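PDB 4ZOC: Lin1840 protein from Listeria innocua serovar 6a, which probably hydrolyses terminal, non-reducing beta-D-glucosyl residues with release of beta-D-glucose, as a family 3 glycoside hydrolase with a role in beta-1,2-glucan degradation. Local coordinates for residues A449-A452 against A453-M457; G465-N468 against E469-G472; R481-E484 against A485-Q488; R534-A537 against D538-G542. The protein carries 2 engineered substitutions. All coordinates share one frame; numbering follows the deposited sequence.

Overall arrangement
All four contacts are local and lie within the family 3 C-terminal domain, built around a mixed six-stranded sheet. Contact 1 is the end of helix 444-456; strand 459-465 then runs into the loop of contact 2, and the same loop later enters helix 484-494 at contact 3. Contacts 2 and 3 touch, with Gly465 N 2.8 Å from Gln486 OE1 and Trp470 CH2 3.4 Å from Pro483 CG. Contact 4, on helix 532-541, has its centre about 22 Å from that of contact 1. Contact 2 leads toward the sugar: Gly472 lies about 9 Å, nearest atoms, from a bound glucose, and the next residue, Glu473, lines the glucose pocket.

Contact 1 of 4, residues A449-A452 against A453-M457; sequences AVKA and AVQNM
Val450 with Val454, and Lys451 with Gln455, form i to i+4 side-chain pairs in the last turns of helix 444-456, which links strands 432-436 and 459-465 of the mixed sheet in a beta-alpha-beta crossover. Four successive backbone bonds hold the turns together, among them Gln455 N to Lys451 O at 2.9 Å and Asn456 N to Ala452 O at 3.2 Å. The two valines lie side by side and point the same way. Val450 turns CG1 anti to its own N (chi1 169°), and this branch meets CG2 of Val454 at 4.1 Å; that same CG2 also rests 3.2 Å from Val450 O. Beta-branched residues suit this buried stripe because they fill it close to the backbone. A different stripe faces solvent. There the lysine is extended as far as CE, and the glutamine crosses it at a slant, leaving OE1 3.5 Å from Lys451 CE; long polar chains can lie here with their aliphatic parts near the helix and their ends reaching outward. Asn456, in the final turn, brings CG within 3.2 Å of Ala452 O without a side-chain bond to that oxygen, and its ND2 instead donates to Glu433 OE1. Small Ala449 and Ala453 let the helix come close to strand 432-436, where both touch Val435. Val450 and Val454 pack on Leu496, and Val450 also on Phe492 and Val493 of helix 484-494, while beyond the helix end Met457 rests against Glu433 of the strand.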
loop_
_atom_site.group_PDB
_atom_site.type_symbol
_atom_site.label_atom_id
_atom_site.label_comp_id
_atom_site.label_asym_id
_atom_site.label_seq_id
_atom_site.Cartn_x
_atom_site.Cartn_y
_atom_site.Cartn_z
ATOM N N ALA A 449 -31.358 29.415 8.904
ATOM C CA ALA A 449 -31.726 29.752 7.545
ATOM C C ALA A 449 -32.085 28.507 6.727
ATOM O O ALA A 449 -33.011 28.542 5.918
ATOM C CB ALA A 449 -30.599 30.515 6.890
ATOM N N VAL A 450 -31.350 27.410 6.920
ATOM C CA VAL A 450 -31.700 26.138 6.280
ATOM C C VAL A 450 -33.052 25.636 6.747
ATOM O O VAL A 450 -33.848 25.163 5.971
ATOM C CB VAL A 450 -30.588 25.095 6.532
ATOM C CG1 VAL A 450 -31.000 23.696 6.122
ATOM C CG2 VAL A 450 -29.335 25.468 5.761
ATOM N N LYS A 451 -33.324 25.741 8.037
ATOM C CA LYS A 451 -34.594 25.211 8.557
ATOM C C LYS A 451 -35.783 25.992 7.952
ATOM O O LYS A 451 -36.820 25.422 7.455
ATOM C CB LYS A 451 -34.560 25.243 10.063
ATOM C CG LYS A 451 -35.864 24.841 10.704
ATOM C CD LYS A 451 -35.724 24.989 12.221
ATOM C CE LYS A 451 -36.959 24.503 12.949
ATOM N NZ LYS A 451 -36.549 23.847 14.217
ATOM N N ALA A 452 -35.616 27.281 7.895
ATOM C CA ALA A 452 -36.683 28.116 7.284
ATOM C C ALA A 452 -36.931 27.785 5.809
ATOM O O ALA A 452 -38.141 27.714 5.374
ATOM C CB ALA A 452 -36.331 29.578 7.449
ATOM N N ALA A 453 -35.870 27.607 5.023
ATOM C CA ALA A 453 -36.036 27.282 3.588
ATOM C C ALA A 453 -36.693 25.932 3.345
ATOM O O ALA A 453 -37.567 25.771 2.477
ATOM C CB ALA A 453 -34.707 27.366 2.819
ATOM N N VAL A 454 -36.283 24.959 4.144
ATOM C CA VAL A 454 -36.824 23.576 4.062
ATOM C C VAL A 454 -38.300 23.552 4.478
ATOM O O VAL A 454 -39.113 22.949 3.805
ATOM C CB VAL A 454 -35.967 22.583 4.864
ATOM C CG1 VAL A 454 -36.568 21.189 4.869
ATOM C CG2 VAL A 454 -34.541 22.528 4.347
ATOM N N GLN A 455 -38.637 24.249 5.543
ATOM C CA GLN A 455 -40.074 24.403 5.959
ATOM C C GLN A 455 -40.971 24.879 4.859
ATOM O O GLN A 455 -42.046 24.324 4.660
ATOM C CB GLN A 455 -40.210 25.349 7.161
ATOM C CG GLN A 455 -40.207 24.617 8.484
ATOM C CD GLN A 455 -39.984 25.508 9.724
ATOM O OE1 GLN A 455 -39.707 25.009 10.825
ATOM N NE2 GLN A 455 -40.096 26.815 9.547
ATOM N N ASN A 456 -40.519 25.913 4.155
ATOM C CA ASN A 456 -41.177 26.498 3.000
ATOM C C ASN A 456 -41.340 25.609 1.800
ATOM O O ASN A 456 -42.403 25.592 1.145
ATOM C CB ASN A 456 -40.425 27.780 2.553
ATOM C CG ASN A 456 -40.508 28.919 3.582
ATOM O OD1 ASN A 456 -41.399 28.948 4.431
ATOM N ND2 ASN A 456 -39.601 29.899 3.468
ATOM N N MET A 457 -40.310 24.844 1.488
ATOM C CA MET A 457 -40.299 23.966 0.313
ATOM C C MET A 457 -40.737 22.529 0.561
ATOM O O MET A 457 -41.179 22.190 1.648
ATOM C CB MET A 457 -38.834 23.963 -0.132
ATOM C CG MET A 457 -38.418 25.359 -0.578
ATOM S SD MET A 457 -39.153 26.088 -2.043
ATOM C CE MET A 457 -40.485 27.078 -1.335
#

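Contact 2 of 4, residues G465-N468 against E469-G472; sequences GEKN and EWGG
Trp470 lays its indole over the backbone and aliphatic chain of Lys467, three residues earlier. The lysine CB stands 3.9 Å above the ring plane, over its centre, and CG makes a CH-pi contact 4.0 Å from the centroid of the six-membered ring. Farther along, CD remains 3.7 Å from Trp470 CZ2, after which bends at chi3 and chi4 steer the ammonium away. Lysine suits the place because its methylenes can cover an aromatic face while its charged end extends beyond the ring. The backbone takes part as well, with Lys467 N above the same ring at 3.4 Å from CE3. Trp470 reaches this site with CG anti to its carbonyl carbon (chi1 -63°), which folds the indole back along the preceding residues. Glu466 approaches the benzo end obliquely, its CB 3.8 Å from CE3; its carboxylate is bound by Gly507 N and Arg508. The motif is a 3-10 turn in the loop that follows strand 459-465 of the mixed sheet: Trp470 N donates to Lys467 O at 3.1 Å and Gly471 N to Asn468 O at 3.0 Å, each donor standing above the acceptor's carbonyl plane. Asn468 ND2 bonds to Asp404 OD1. At the strand end, Gly465 has backbone angles at which a CB would collide with the preceding carbonyl O, and Gly472 adopts a positive phi that favours glycine. Across the dimer interface Trp470 packs on Leu588 of the second subunit, while Glu469 O accepts a hydrogen bond from Arg582 NH2 of that subunit.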
loop_
_atom_site.group_PDB
_atom_site.type_symbol
_atom_site.label_atom_id
_atom_site.label_comp_id
_atom_site.label_asym_id
_atom_site.label_seq_id
_atom_site.Cartn_x
_atom_site.Cartn_y
_atom_site.Cartn_z
ATOM N N GLY A 465 -19.785 19.239 -1.378
ATOM C CA GLY A 465 -18.603 18.853 -2.174
ATOM C C GLY A 465 -17.271 19.456 -1.797
ATOM O O GLY A 465 -17.122 20.153 -0.801
ATOM N N GLU A 466 -16.269 19.042 -2.575
ATOM C CA GLU A 466 -14.946 19.500 -2.396
ATOM C C GLU A 466 -14.663 20.778 -3.154
ATOM O O GLU A 466 -15.115 20.942 -4.250
ATOM C CB GLU A 466 -13.925 18.455 -2.915
ATOM C CG GLU A 466 -13.966 17.071 -2.218
ATOM C CD GLU A 466 -12.840 16.185 -2.694
ATOM O OE1 GLU A 466 -12.780 15.922 -3.928
ATOM O OE2 GLU A 466 -12.011 15.753 -1.813
ATOM N N LYS A 467 -13.763 21.606 -2.609
ATOM C CA LYS A 467 -13.091 22.617 -3.433
ATOM C C LYS A 467 -12.149 21.891 -4.362
ATOM O O LYS A 467 -11.516 20.885 -3.960
ATOM C CB LYS A 467 -12.266 23.574 -2.614
ATOM C CG LYS A 467 -13.045 24.393 -1.605
ATOM C CD LYS A 467 -12.113 25.375 -0.922
ATOM C CE LYS A 467 -12.711 26.763 -0.918
ATOM N NZ LYS A 467 -12.525 27.241 0.459
ATOM N N ASN A 468 -11.973 22.411 -5.589
ATOM C CA ASN A 468 -11.095 21.640 -6.504
ATOM C C ASN A 468 -9.660 21.580 -6.000
ATOM O O ASN A 468 -8.969 20.582 -6.241
ATOM C CB ASN A 468 -11.155 22.071 -7.978
ATOM C CG ASN A 468 -10.244 23.202 -8.298
ATOM O OD1 ASN A 468 -9.023 23.065 -8.260
ATOM N ND2 ASN A 468 -10.813 24.352 -8.545
ATOM N N GLU A 469 -9.224 22.583 -5.235
ATOM C CA GLU A 469 -7.820 22.603 -4.767
ATOM C C GLU A 469 -7.504 21.520 -3.718
ATOM O O GLU A 469 -6.366 21.325 -3.330
ATOM C CB GLU A 469 -7.492 23.968 -4.147
ATOM C CG GLU A 469 -8.279 24.267 -2.907
ATOM C CD GLU A 469 -7.937 25.605 -2.263
ATOM O OE1 GLU A 469 -8.228 26.627 -2.831
ATOM O OE2 GLU A 469 -7.368 25.668 -1.196
ATOM N N TRP A 470 -8.527 20.805 -3.264
ATOM C CA TRP A 470 -8.282 19.667 -2.373
ATOM C C TRP A 470 -7.892 18.399 -3.113
ATOM O O TRP A 470 -7.653 17.408 -2.496
ATOM C CB TRP A 470 -9.494 19.433 -1.542
ATOM C CG TRP A 470 -9.848 20.600 -0.616
ATOM C CD1 TRP A 470 -9.056 21.618 -0.269
ATOM C CD2 TRP A 470 -11.103 20.804 0.067
ATOM N NE1 TRP A 470 -9.720 22.486 0.529
ATOM C CE2 TRP A 470 -10.996 22.044 0.750
ATOM C CE3 TRP A 470 -12.322 20.096 0.094
ATOM C CZ2 TRP A 470 -12.019 22.576 1.562
ATOM C CZ3 TRP A 470 -13.398 20.627 0.905
ATOM C CH2 TRP A 470 -13.220 21.874 1.631
ATOM N N GLY A 471 -7.831 18.486 -4.451
ATOM C CA GLY A 471 -7.348 17.434 -5.316
ATOM C C GLY A 471 -6.460 18.031 -6.386
ATOM O O GLY A 471 -5.973 19.159 -6.270
ATOM N N GLY A 472 -6.249 17.258 -7.419
ATOM C CA GLY A 472 -5.264 17.598 -8.426
ATOM C C GLY A 472 -3.844 17.367 -7.930
ATOM O O GLY A 472 -3.605 16.666 -6.949
#

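Contact 3 of 4, residues R481-E484 against A485-Q488; sequences RLPE and AQYQ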
loop_
_atom_site.group_PDB
_atom_site.type_symbol
_atom_site.label_atom_id
_atom_site.label_comp_id
_atom_site.label_asym_id
_atom_site.label_seq_id
_atom_site.Cartn_x
_atom_site.Cartn_y
_atom_site.Cartn_z
ATOM N N ARG A 481 -12.500 12.178 3.300
ATOM C CA ARG A 481 -13.757 12.689 3.803
ATOM C C ARG A 481 -13.912 14.149 3.409
ATOM O O ARG A 481 -12.937 14.841 3.211
ATOM C CB ARG A 481 -13.827 12.516 5.325
ATOM C CG ARG A 481 -14.074 11.111 5.784
ATOM C CD ARG A 481 -14.109 11.075 7.281
ATOM N NE ARG A 481 -15.279 11.711 7.873
ATOM C CZ ARG A 481 -16.440 11.094 8.064
ATOM N NH1 ARG A 481 -16.643 9.891 7.590
ATOM N NH2 ARG A 481 -17.452 11.742 8.638
ATOM N N LEU A 482 -15.167 14.581 3.245
ATOM C CA LEU A 482 -15.470 15.973 3.163
ATOM C C LEU A 482 -15.220 16.585 4.510
ATOM O O LEU A 482 -15.024 15.851 5.514
ATOM C CB LEU A 482 -16.978 16.141 2.834
ATOM C CG LEU A 482 -17.565 15.692 1.511
ATOM C CD1 LEU A 482 -19.033 15.808 1.529
ATOM C CD2 LEU A 482 -17.023 16.546 0.422
ATOM N N PRO A 483 -15.125 17.891 4.573
ATOM C CA PRO A 483 -15.097 18.567 5.886
ATOM C C PRO A 483 -16.199 18.099 6.776
ATOM O O PRO A 483 -17.355 17.856 6.296
ATOM C CB PRO A 483 -15.181 20.037 5.539
ATOM C CG PRO A 483 -14.708 20.162 4.121
ATOM C CD PRO A 483 -15.032 18.848 3.447
ATOM N N GLU A 484 -15.916 17.885 8.059
ATOM C CA GLU A 484 -16.954 17.310 8.915
ATOM C C GLU A 484 -18.238 18.170 8.989
ATOM O O GLU A 484 -19.329 17.631 9.159
ATOM C CB GLU A 484 -16.373 17.031 10.287
ATOM C CG GLU A 484 -17.318 16.338 11.202
ATOM C CD GLU A 484 -17.710 14.916 10.782
ATOM O OE1 GLU A 484 -16.950 14.303 9.913
ATOM O OE2 GLU A 484 -18.736 14.435 11.442
ATOM N N ALA A 485 -18.120 19.498 8.808
ATOM C CA ALA A 485 -19.274 20.382 8.729
ATOM C C ALA A 485 -20.285 19.972 7.679
ATOM O O ALA A 485 -21.481 20.194 7.856
ATOM C CB ALA A 485 -18.827 21.802 8.491
ATOM N N GLN A 486 -19.831 19.369 6.568
ATOM C CA GLN A 486 -20.751 18.904 5.564
ATOM C C GLN A 486 -21.505 17.634 5.967
ATOM O O GLN A 486 -22.671 17.521 5.686
ATOM C CB GLN A 486 -20.048 18.707 4.216
ATOM C CG GLN A 486 -19.453 20.037 3.716
ATOM C CD GLN A 486 -19.048 19.981 2.261
ATOM O OE1 GLN A 486 -19.675 19.295 1.456
ATOM N NE2 GLN A 486 -17.981 20.702 1.910
ATOM N N TYR A 487 -20.857 16.700 6.634
ATOM C CA TYR A 487 -21.572 15.569 7.199
ATOM C C TYR A 487 -22.523 16.051 8.289
ATOM O O TYR A 487 -23.670 15.564 8.343
ATOM C CB TYR A 487 -20.642 14.488 7.773
ATOM C CG TYR A 487 -19.710 13.867 6.752
ATOM C CD1 TYR A 487 -20.120 12.814 6.008
ATOM C CD2 TYR A 487 -18.400 14.325 6.582
ATOM C CE1 TYR A 487 -19.288 12.222 5.058
ATOM C CE2 TYR A 487 -17.580 13.780 5.604
ATOM C CZ TYR A 487 -18.006 12.712 4.884
ATOM O OH TYR A 487 -17.115 12.141 3.972
ATOM N N GLN A 488 -22.118 17.038 9.074
ATOM C CA GLN A 488 -23.044 17.599 10.078
ATOM C C GLN A 488 -24.265 18.231 9.415
ATOM O O GLN A 488 -25.366 18.153 9.935
ATOM C CB GLN A 488 -22.348 18.617 11.019
ATOM C CG GLN A 488 -21.217 18.040 11.870
ATOM C CD GLN A 488 -20.290 19.144 12.370
ATOM O OE1 GLN A 488 -20.524 20.369 12.158
ATOM N NE2 GLN A 488 -19.253 18.748 13.064
#
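Arg481 and Tyr487 stack where a loop becomes the first turn of helix 484-494, with Pro483 at the N-cap position. Proline fits there, since no helical bond is asked of its nitrogen. Ala485 is buried, and its small methyl takes up little space in the first turn. Gln486 gives its backbone N to Pro483 O at 2.9 Å, coming from above the carbonyl plane; its side chain lies beside the proline ring, NE2 3.8 Å from Pro483 CD, while OE1 crosses to within 3.5 Å of Leu482 CD1. The amide NE2 is bound by Tyr439 O, and OE1 ties the helix to the strand end at Gly465. Tyr487 comes next, directing its ring back over the loop. The Arg481 guanidinium lies flat on one face, centres 3.9 Å apart and planes at 19°, a cation-pi stack reached by a bend at chi3 (70°). Glu484 helps hold that group flat: its OE1 uses the syn lone pair to accept from Arg481 NH2 at 2.9 Å, and Glu511 and Glu514 bind the NH1 end. On the side of the ring away from the guanidinium, Leu482 CB packs at the rim, 3.7 Å from Tyr487 CE2. The phenol oxygen accepts from Leu482 N and also bonds to Glu511 O, so tyrosine serves as both aromatic platform and polar anchor. Last in line, Gln488 donates its N to Glu484 O at 2.9 Å, and its NE2 rests 3.6 Å from Glu484 CG.

Contact 4 of 4, residues R534-A537 against D538-G542; sequences RVTA and DLLSG
Val535 meets Leu539, and Thr536 meets Leu540, in the i to i+4 pattern of helix 532-541, one of the helices packed against the mixed sheet of the C-terminal domain. The close-packed part is apolar. Val535 CG1 touches Leu539 CD1 at 3.9 Å, the two chains lying side by side, and both reach Val372 of helix 361-374. Next to them Thr536 CG2 approaches Leu540 CD1, also at 3.9 Å. The threonine OG1 sits beside the backbone N (chi1 -56°), which leaves the methyl CG2 anti to that N, facing Leu540; OG1 bonds back to Ala532 O. The polar atom is thus satisfied within the helix, and the residue can face Thr503 and Phe505 of the sheet. Leucine suits the deep positions because its branched end spreads beyond the helix surface: Leu540 reaches Val501 in strand 500-505 and Leu425 in helix 421-426. Ala537, small enough for a close neighbour, touches the same Leu425.

The partly exposed side is held by charge instead. Arg534 and Asp538 are joined through backbone, Asp538 N to Arg534 O at 2.9 Å, while their side chains turn to separate partners: the guanidinium forms salt bridges with Glu427 and Glu531, and the aspartate with Arg368. The helix ends at Gly542: Ala537 O still takes Ser541 N at 2.9 Å, but Gly542, whose positive phi of 81° suits glycine, leaves the helical path with a weak bond from its N to Leu539 O, 3.4 Å long.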
loop_
_atom_site.group_PDB
_atom_site.type_symbol
_atom_site.label_atom_id
_atom_site.label_comp_id
_atom_site.label_asym_id
_atom_site.label_seq_id
_atom_site.Cartn_x
_atom_site.Cartn_y
_atom_site.Cartn_z
ATOM N N ARG A 534 -26.548 22.753 -15.443
ATOM C CA ARG A 534 -27.542 22.286 -16.414
ATOM C C ARG A 534 -27.516 20.778 -16.405
ATOM O O ARG A 534 -28.549 20.149 -16.412
ATOM C CB ARG A 534 -27.279 22.757 -17.785
ATOM C CG ARG A 534 -27.323 24.257 -17.844
ATOM C CD ARG A 534 -27.311 24.791 -19.261
ATOM N NE ARG A 534 -27.591 26.237 -19.239
ATOM C CZ ARG A 534 -26.855 27.197 -19.828
ATOM N NH1 ARG A 534 -25.701 26.973 -20.434
ATOM N NH2 ARG A 534 -27.251 28.440 -19.754
ATOM N N VAL A 535 -26.316 20.190 -16.303
ATOM C CA VAL A 535 -26.205 18.749 -16.121
ATOM C C VAL A 535 -27.027 18.281 -14.885
ATOM O O VAL A 535 -27.769 17.295 -14.926
ATOM C CB VAL A 535 -24.710 18.323 -15.971
ATOM C CG1 VAL A 535 -24.526 16.905 -15.529
ATOM C CG2 VAL A 535 -23.920 18.554 -17.246
ATOM N N THR A 536 -26.792 18.954 -13.776
ATOM C CA THR A 536 -27.445 18.676 -12.524
ATOM C C THR A 536 -28.987 18.809 -12.694
ATOM O O THR A 536 -29.754 17.892 -12.314
ATOM C CB THR A 536 -26.933 19.563 -11.437
ATOM O OG1 THR A 536 -25.482 19.433 -11.313
ATOM C CG2 THR A 536 -27.543 19.188 -10.170
ATOM N N ALA A 537 -29.427 19.938 -13.227
ATOM C CA ALA A 537 -30.890 20.168 -13.395
ATOM C C ALA A 537 -31.539 19.123 -14.312
ATOM O O ALA A 537 -32.637 18.580 -13.998
ATOM C CB ALA A 537 -31.120 21.575 -13.921
ATOM N N ASP A 538 -30.888 18.808 -15.425
ATOM C CA ASP A 538 -31.410 17.810 -16.356
ATOM C C ASP A 538 -31.501 16.401 -15.751
ATOM O O ASP A 538 -32.504 15.730 -15.950
ATOM C CB ASP A 538 -30.606 17.749 -17.611
ATOM C CG ASP A 538 -30.781 18.999 -18.490
ATOM O OD1 ASP A 538 -31.636 19.881 -18.215
ATOM O OD2 ASP A 538 -30.022 19.107 -19.438
ATOM N N LEU A 539 -30.504 16.003 -14.952
ATOM C CA LEU A 539 -30.575 14.712 -14.369
ATOM C C LEU A 539 -31.648 14.685 -13.282
ATOM O O LEU A 539 -32.368 13.699 -13.174
ATOM C CB LEU A 539 -29.242 14.315 -13.784
ATOM C CG LEU A 539 -28.225 14.026 -14.893
ATOM C CD1 LEU A 539 -26.860 14.030 -14.252
ATOM C CD2 LEU A 539 -28.417 12.706 -15.563
ATOM N N LEU A 540 -31.727 15.717 -12.464
ATOM C CA LEU A 540 -32.734 15.772 -11.369
ATOM C C LEU A 540 -34.171 15.762 -11.885
ATOM O O LEU A 540 -35.049 15.249 -11.225
ATOM C CB LEU A 540 -32.546 17.032 -10.501
ATOM C CG LEU A 540 -31.266 17.032 -9.678
ATOM C CD1 LEU A 540 -31.157 18.354 -8.925
ATOM C CD2 LEU A 540 -31.264 15.849 -8.717
ATOM N N SER A 541 -34.375 16.459 -12.999
ATOM C CA SER A 541 -35.700 16.644 -13.562
ATOM C C SER A 541 -36.143 15.472 -14.434
ATOM O O SER A 541 -37.336 15.366 -14.754
ATOM C CB SER A 541 -35.744 17.962 -14.372
ATOM O OG SER A 541 -35.257 17.673 -15.670
ATOM N N GLY A 542 -35.189 14.602 -14.800
ATOM C CA GLY A 542 -35.459 13.547 -15.743
ATOM C C GLY A 542 -35.441 13.891 -17.217
ATOM O O GLY A 542 -35.724 13.035 -18.024
#